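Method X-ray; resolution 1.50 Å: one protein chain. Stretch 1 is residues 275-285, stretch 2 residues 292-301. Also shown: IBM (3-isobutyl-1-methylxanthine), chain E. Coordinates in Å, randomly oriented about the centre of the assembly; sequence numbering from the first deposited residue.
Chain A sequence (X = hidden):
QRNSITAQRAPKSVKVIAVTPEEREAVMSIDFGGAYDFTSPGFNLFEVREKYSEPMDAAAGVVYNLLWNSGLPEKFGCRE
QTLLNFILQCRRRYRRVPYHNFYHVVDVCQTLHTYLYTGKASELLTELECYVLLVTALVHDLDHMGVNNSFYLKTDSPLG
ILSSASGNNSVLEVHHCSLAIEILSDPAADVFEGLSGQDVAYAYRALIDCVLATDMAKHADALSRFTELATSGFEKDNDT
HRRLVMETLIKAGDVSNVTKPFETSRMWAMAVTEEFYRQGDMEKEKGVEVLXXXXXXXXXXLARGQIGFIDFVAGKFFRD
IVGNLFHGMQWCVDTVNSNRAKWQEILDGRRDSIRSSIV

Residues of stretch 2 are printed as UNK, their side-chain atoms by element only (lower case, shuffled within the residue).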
# COMPACT_ATOMS: atom_id res chain seq x y z
N GLU A 275 -18.29 -1.39 -17.72
CA GLU A 275 -17.54 -0.95 -16.55
C GLU A 275 -17.31 0.55 -16.63
O GLU A 275 -17.44 1.27 -15.63
CB GLU A 275 -16.20 -1.68 -16.43
CG GLU A 275 -15.41 -1.25 -15.19
CD GLU A 275 -14.27 -2.18 -14.85
OE1 GLU A 275 -14.51 -3.40 -14.69
OE2 GLU A 275 -13.13 -1.69 -14.73
N PHE A 276 -16.96 1.03 -17.82
CA PHE A 276 -16.73 2.45 -18.04
C PHE A 276 -18.00 3.24 -17.73
O PHE A 276 -17.96 4.27 -17.05
CB PHE A 276 -16.30 2.73 -19.49
CG PHE A 276 -14.86 2.40 -19.79
CD1 PHE A 276 -14.00 1.92 -18.80
CD2 PHE A 276 -14.36 2.59 -21.07
CE1 PHE A 276 -12.67 1.63 -19.09
CE2 PHE A 276 -13.03 2.31 -21.37
CZ PHE A 276 -12.18 1.83 -20.37
N TYR A 277 -19.14 2.76 -18.23
CA TYR A 277 -20.41 3.44 -17.98
C TYR A 277 -20.71 3.53 -16.49
O TYR A 277 -21.26 4.52 -16.02
CB TYR A 277 -21.56 2.72 -18.69
CG TYR A 277 -21.62 2.94 -20.19
CD1 TYR A 277 -22.52 2.23 -20.97
CD2 TYR A 277 -20.78 3.86 -20.82
CE1 TYR A 277 -22.59 2.42 -22.35
CE2 TYR A 277 -20.85 4.07 -22.20
CZ TYR A 277 -21.76 3.34 -22.95
OH TYR A 277 -21.83 3.54 -24.31
N ARG A 278 -20.35 2.49 -15.74
CA ARG A 278 -20.61 2.52 -14.31
C ARG A 278 -19.70 3.54 -13.63
O ARG A 278 -20.10 4.16 -12.64
CB ARG A 278 -20.44 1.13 -13.70
CG ARG A 278 -21.50 0.15 -14.18
CD ARG A 278 -21.46 -1.17 -13.45
NE ARG A 278 -22.39 -2.12 -14.06
CZ ARG A 278 -22.62 -3.35 -13.61
NH1 ARG A 278 -22.00 -3.79 -12.53
NH2 ARG A 278 -23.48 -4.13 -14.24
N GLN A 279 -18.49 3.73 -14.15
CA GLN A 279 -17.61 4.74 -13.56
C GLN A 279 -18.24 6.10 -13.85
O GLN A 279 -18.25 6.98 -13.00
CB GLN A 279 -16.21 4.71 -14.18
CG GLN A 279 -15.34 5.86 -13.66
CD GLN A 279 -13.91 5.83 -14.16
OE1 GLN A 279 -13.33 4.76 -14.34
NE2 GLN A 279 -13.33 7.01 -14.36
N GLY A 280 -18.77 6.24 -15.06
CA GLY A 280 -19.41 7.49 -15.44
C GLY A 280 -20.59 7.80 -14.55
O GLY A 280 -20.78 8.95 -14.14
N ASP A 281 -21.39 6.78 -14.24
CA ASP A 281 -22.55 6.97 -13.38
C ASP A 281 -22.10 7.45 -12.01
O ASP A 281 -22.72 8.33 -11.41
CB ASP A 281 -23.35 5.67 -13.23
CG ASP A 281 -24.01 5.23 -14.52
OD1 ASP A 281 -24.24 6.09 -15.40
OD2 ASP A 281 -24.32 4.03 -14.65
N MET A 282 -21.00 6.88 -11.51
CA MET A 282 -20.48 7.28 -10.20
C MET A 282 -19.93 8.70 -10.24
O MET A 282 -20.05 9.43 -9.26
CB MET A 282 -19.38 6.32 -9.75
CG MET A 282 -19.90 4.95 -9.32
SD MET A 282 -18.59 3.88 -8.70
CE MET A 282 -18.09 3.07 -10.19
N GLU A 283 -19.34 9.08 -11.37
CA GLU A 283 -18.79 10.43 -11.50
C GLU A 283 -19.93 11.45 -11.51
O GLU A 283 -19.79 12.54 -10.96
CB GLU A 283 -17.95 10.53 -12.77
CG GLU A 283 -16.72 9.63 -12.73
CD GLU A 283 -15.89 9.68 -13.99
OE1 GLU A 283 -16.48 9.71 -15.09
OE2 GLU A 283 -14.64 9.68 -13.88
N LYS A 284 -21.05 11.10 -12.13
CA LYS A 284 -22.19 12.00 -12.18
C LYS A 284 -22.74 12.17 -10.77
O LYS A 284 -23.20 13.25 -10.40
CB LYS A 284 -23.28 11.44 -13.09
CG LYS A 284 -22.88 11.35 -14.55
CD LYS A 284 -24.00 10.81 -15.42
CE LYS A 284 -23.55 10.66 -16.86
NZ LYS A 284 -24.66 10.15 -17.73
N GLU A 285 -22.69 11.10 -9.98
CA GLU A 285 -23.19 11.15 -8.61
C GLU A 285 -22.27 11.97 -7.71
O GLU A 285 -22.71 12.50 -6.69
CB GLU A 285 -23.34 9.73 -8.06
CG GLU A 285 -24.39 8.90 -8.77
CD GLU A 285 -24.56 7.53 -8.16
OE1 GLU A 285 -24.91 7.45 -6.96
OE2 GLU A 285 -24.36 6.52 -8.88
N UNK A 292 -16.85 11.36 -22.66
CA UNK A 292 -17.77 10.65 -23.56
C UNK A 292 -17.74 9.13 -23.46
O UNK A 292 -18.79 8.48 -23.43
c UNK A 292 -17.34 11.14 -24.94
c UNK A 292 -16.92 12.54 -24.66
c UNK A 292 -16.11 12.39 -23.40
N UNK A 293 -16.54 8.57 -23.42
CA UNK A 293 -16.32 7.13 -23.35
C UNK A 293 -16.95 6.47 -22.13
O UNK A 293 -17.21 5.26 -22.12
c UNK A 293 -14.82 6.86 -23.37
c UNK A 293 -14.43 5.40 -23.42
c UNK A 293 -12.25 5.34 -25.13
s UNK A 293 -12.63 5.22 -23.38
N UNK A 294 -17.22 7.27 -21.10
CA UNK A 294 -17.81 6.75 -19.86
C UNK A 294 -19.25 7.19 -19.67
O UNK A 294 -19.86 6.90 -18.64
c UNK A 294 -13.32 7.08 -19.65
c UNK A 294 -15.54 6.82 -18.71
c UNK A 294 -14.66 7.45 -19.59
c UNK A 294 -13.71 5.42 -17.95
c UNK A 294 -15.05 5.80 -17.90
c UNK A 294 -12.84 6.07 -18.83
c UNK A 294 -16.98 7.21 -18.66
N UNK A 295 -19.81 7.87 -20.67
CA UNK A 295 -21.17 8.38 -20.58
C UNK A 295 -22.22 7.46 -21.20
O UNK A 295 -22.35 7.37 -22.42
o UNK A 295 -22.31 11.80 -20.65
c UNK A 295 -22.43 10.56 -20.72
c UNK A 295 -21.25 9.76 -21.23
o UNK A 295 -23.47 9.95 -20.41
N UNK A 296 -22.97 6.80 -20.33
CA UNK A 296 -24.02 5.87 -20.72
C UNK A 296 -25.12 6.57 -21.51
O UNK A 296 -25.70 6.00 -22.44
c UNK A 296 -26.33 3.81 -18.37
n UNK A 296 -25.04 1.31 -18.42
c UNK A 296 -24.80 2.13 -17.41
n UNK A 296 -25.39 3.31 -17.36
c UNK A 296 -24.60 5.23 -19.46
n UNK A 296 -23.97 1.76 -16.44
c UNK A 296 -25.65 4.17 -19.69
N UNK A 297 -25.40 7.81 -21.13
CA UNK A 297 -26.46 8.61 -21.75
C UNK A 297 -26.26 9.00 -23.21
O UNK A 297 -27.22 9.37 -23.89
c UNK A 297 -26.71 9.87 -20.92
o UNK A 297 -27.08 9.52 -19.59
N UNK A 298 -25.03 8.93 -23.70
CA UNK A 298 -24.76 9.30 -25.09
C UNK A 298 -25.01 8.13 -26.04
O UNK A 298 -25.06 8.32 -27.26
c UNK A 298 -21.79 11.80 -24.97
c UNK A 298 -21.66 13.21 -24.41
n UNK A 298 -20.34 13.83 -24.71
c UNK A 298 -23.14 11.20 -24.63
c UNK A 298 -23.34 9.82 -25.25
N UNK A 299 -25.19 6.94 -25.48
CA UNK A 299 -25.44 5.74 -26.26
C UNK A 299 -24.51 5.61 -27.47
O UNK A 299 -24.97 5.47 -28.60
n UNK A 299 -28.69 4.67 -25.50
o UNK A 299 -27.94 6.67 -24.81
c UNK A 299 -27.89 5.73 -25.60
c UNK A 299 -26.90 5.72 -26.74
N UNK A 300 -23.21 5.66 -27.21
CA UNK A 300 -22.22 5.56 -28.28
C UNK A 300 -22.23 4.17 -28.92
O UNK A 300 -22.62 3.19 -28.29
c UNK A 300 -20.82 5.85 -27.74
o UNK A 300 -20.93 8.24 -27.87
c UNK A 300 -20.70 7.25 -27.18
n UNK A 300 -20.34 7.35 -25.90
N UNK A 301 -21.81 4.11 -30.18
CA UNK A 301 -21.76 2.85 -30.92
C UNK A 301 -20.53 2.06 -30.48
O UNK A 301 -19.43 2.60 -30.42
c UNK A 301 -21.68 3.14 -32.42
o UNK A 301 -24.23 2.17 -33.64
o UNK A 301 -23.53 0.26 -32.81
c UNK A 301 -23.32 1.41 -33.25
c UNK A 301 -21.89 1.92 -33.30
N9 IBM E . -9.51 1.39 -23.06
C8 IBM E . -10.34 2.15 -23.85
N7 IBM E . -11.07 1.44 -24.68
C5 IBM E . -10.70 0.13 -24.41
C4 IBM E . -9.74 0.09 -23.42
N3 IBM E . -9.15 -1.01 -22.90
C2 IBM E . -9.57 -2.19 -23.44
N1 IBM E . -10.54 -2.24 -24.45
C6 IBM E . -11.10 -1.08 -24.93
O6 IBM E . -11.95 -1.12 -25.81
O2 IBM E . -9.08 -3.24 -23.04
C10 IBM E . -10.95 -3.53 -25.00
C11 IBM E . -8.15 -0.94 -21.85
C12 IBM E . -8.80 -0.40 -20.57
C13 IBM E . -9.35 -1.54 -19.72
C14 IBM E . -7.82 0.45 -19.78
O HOH W 1 -21.23 1.51 -26.50
O HOH W 2 -22.50 7.08 -17.44

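Position 292 has three side-chain carbons that close a ring onto its own backbone N, and it does not touch the helix of stretch 1: Pro292. It opens a 3-10 segment, and its O accepts a backbone hydrogen bond from the N of position 295 at 3.0 Å.

Position 293 carries two carbons, a sulfur and a final carbon, unbranched, which makes it Met293. Its extended chain brings SD to 3.6 Å from Phe276 CE2, oblique to the ring. The ligand meets both residues: IBM C8 is 3.7 Å from Phe276 CE2 and 3.9 Å from Met293 SD.

At position 294 one carbon leads to a ring of six carbons with no hetero atom, so this is Phe294. It is buried, and its ring lies obliquely against that of Phe276, centroids 4.6 Å apart and planes at 31°. Its backbone settles on the helix: Gly280 CA reaches Phe294 O at 3.3 Å in a CA-H...O contact. A CB on Gly280 would stand 1.8 Å from that oxygen, so the close approach depends on a bare position.

Position 295 has two carbons, the second carrying two oxygens: Asp295. Its CB points away from the helix, yet the carboxylate comes back, and Lys284 NZ forms a salt bridge with Asp295 OD1 at 2.9 Å. The same OD1 accepts the N of position 297 at 3.0 Å, steadying the turn.

Position 296 shows three carbons, a nitrogen, and a carbon bearing two more nitrogens: Arg296. NE and NH2 both donate to Asp281 OD2, at 3.0 and 2.9 Å, in a salt bridge. Meanwhile Arg296 CA sits over the face of the Tyr277 ring, 3.7 Å from its centroid.

One carbon and one oxygen at position 297 give Ser297, whose OG lies 3.1 Å from Lys284 NZ at an angle too poor for a hydrogen bond. Four carbons in a row ending in nitrogen mark position 298 as Lys298, its end leading away.

Positions 299 and 300 each have two carbons, the second with one oxygen and one nitrogen: Asn299 and Asn300. The former stays clear of the helix; the latter is linked to it by water 1, which is 3.0 Å from Tyr277 OH and donates to Asn300 O at 2.8 Å. Position 301, three carbons with two oxygens on the third, is Glu301, an N-cap without contact here.

The contact works by layering: aromatic packing beside the ligand, a glycine that admits a backbone oxygen, and two salt bridges farther along the helix.

Stretch 2 292-301: PMFDRSKNNE
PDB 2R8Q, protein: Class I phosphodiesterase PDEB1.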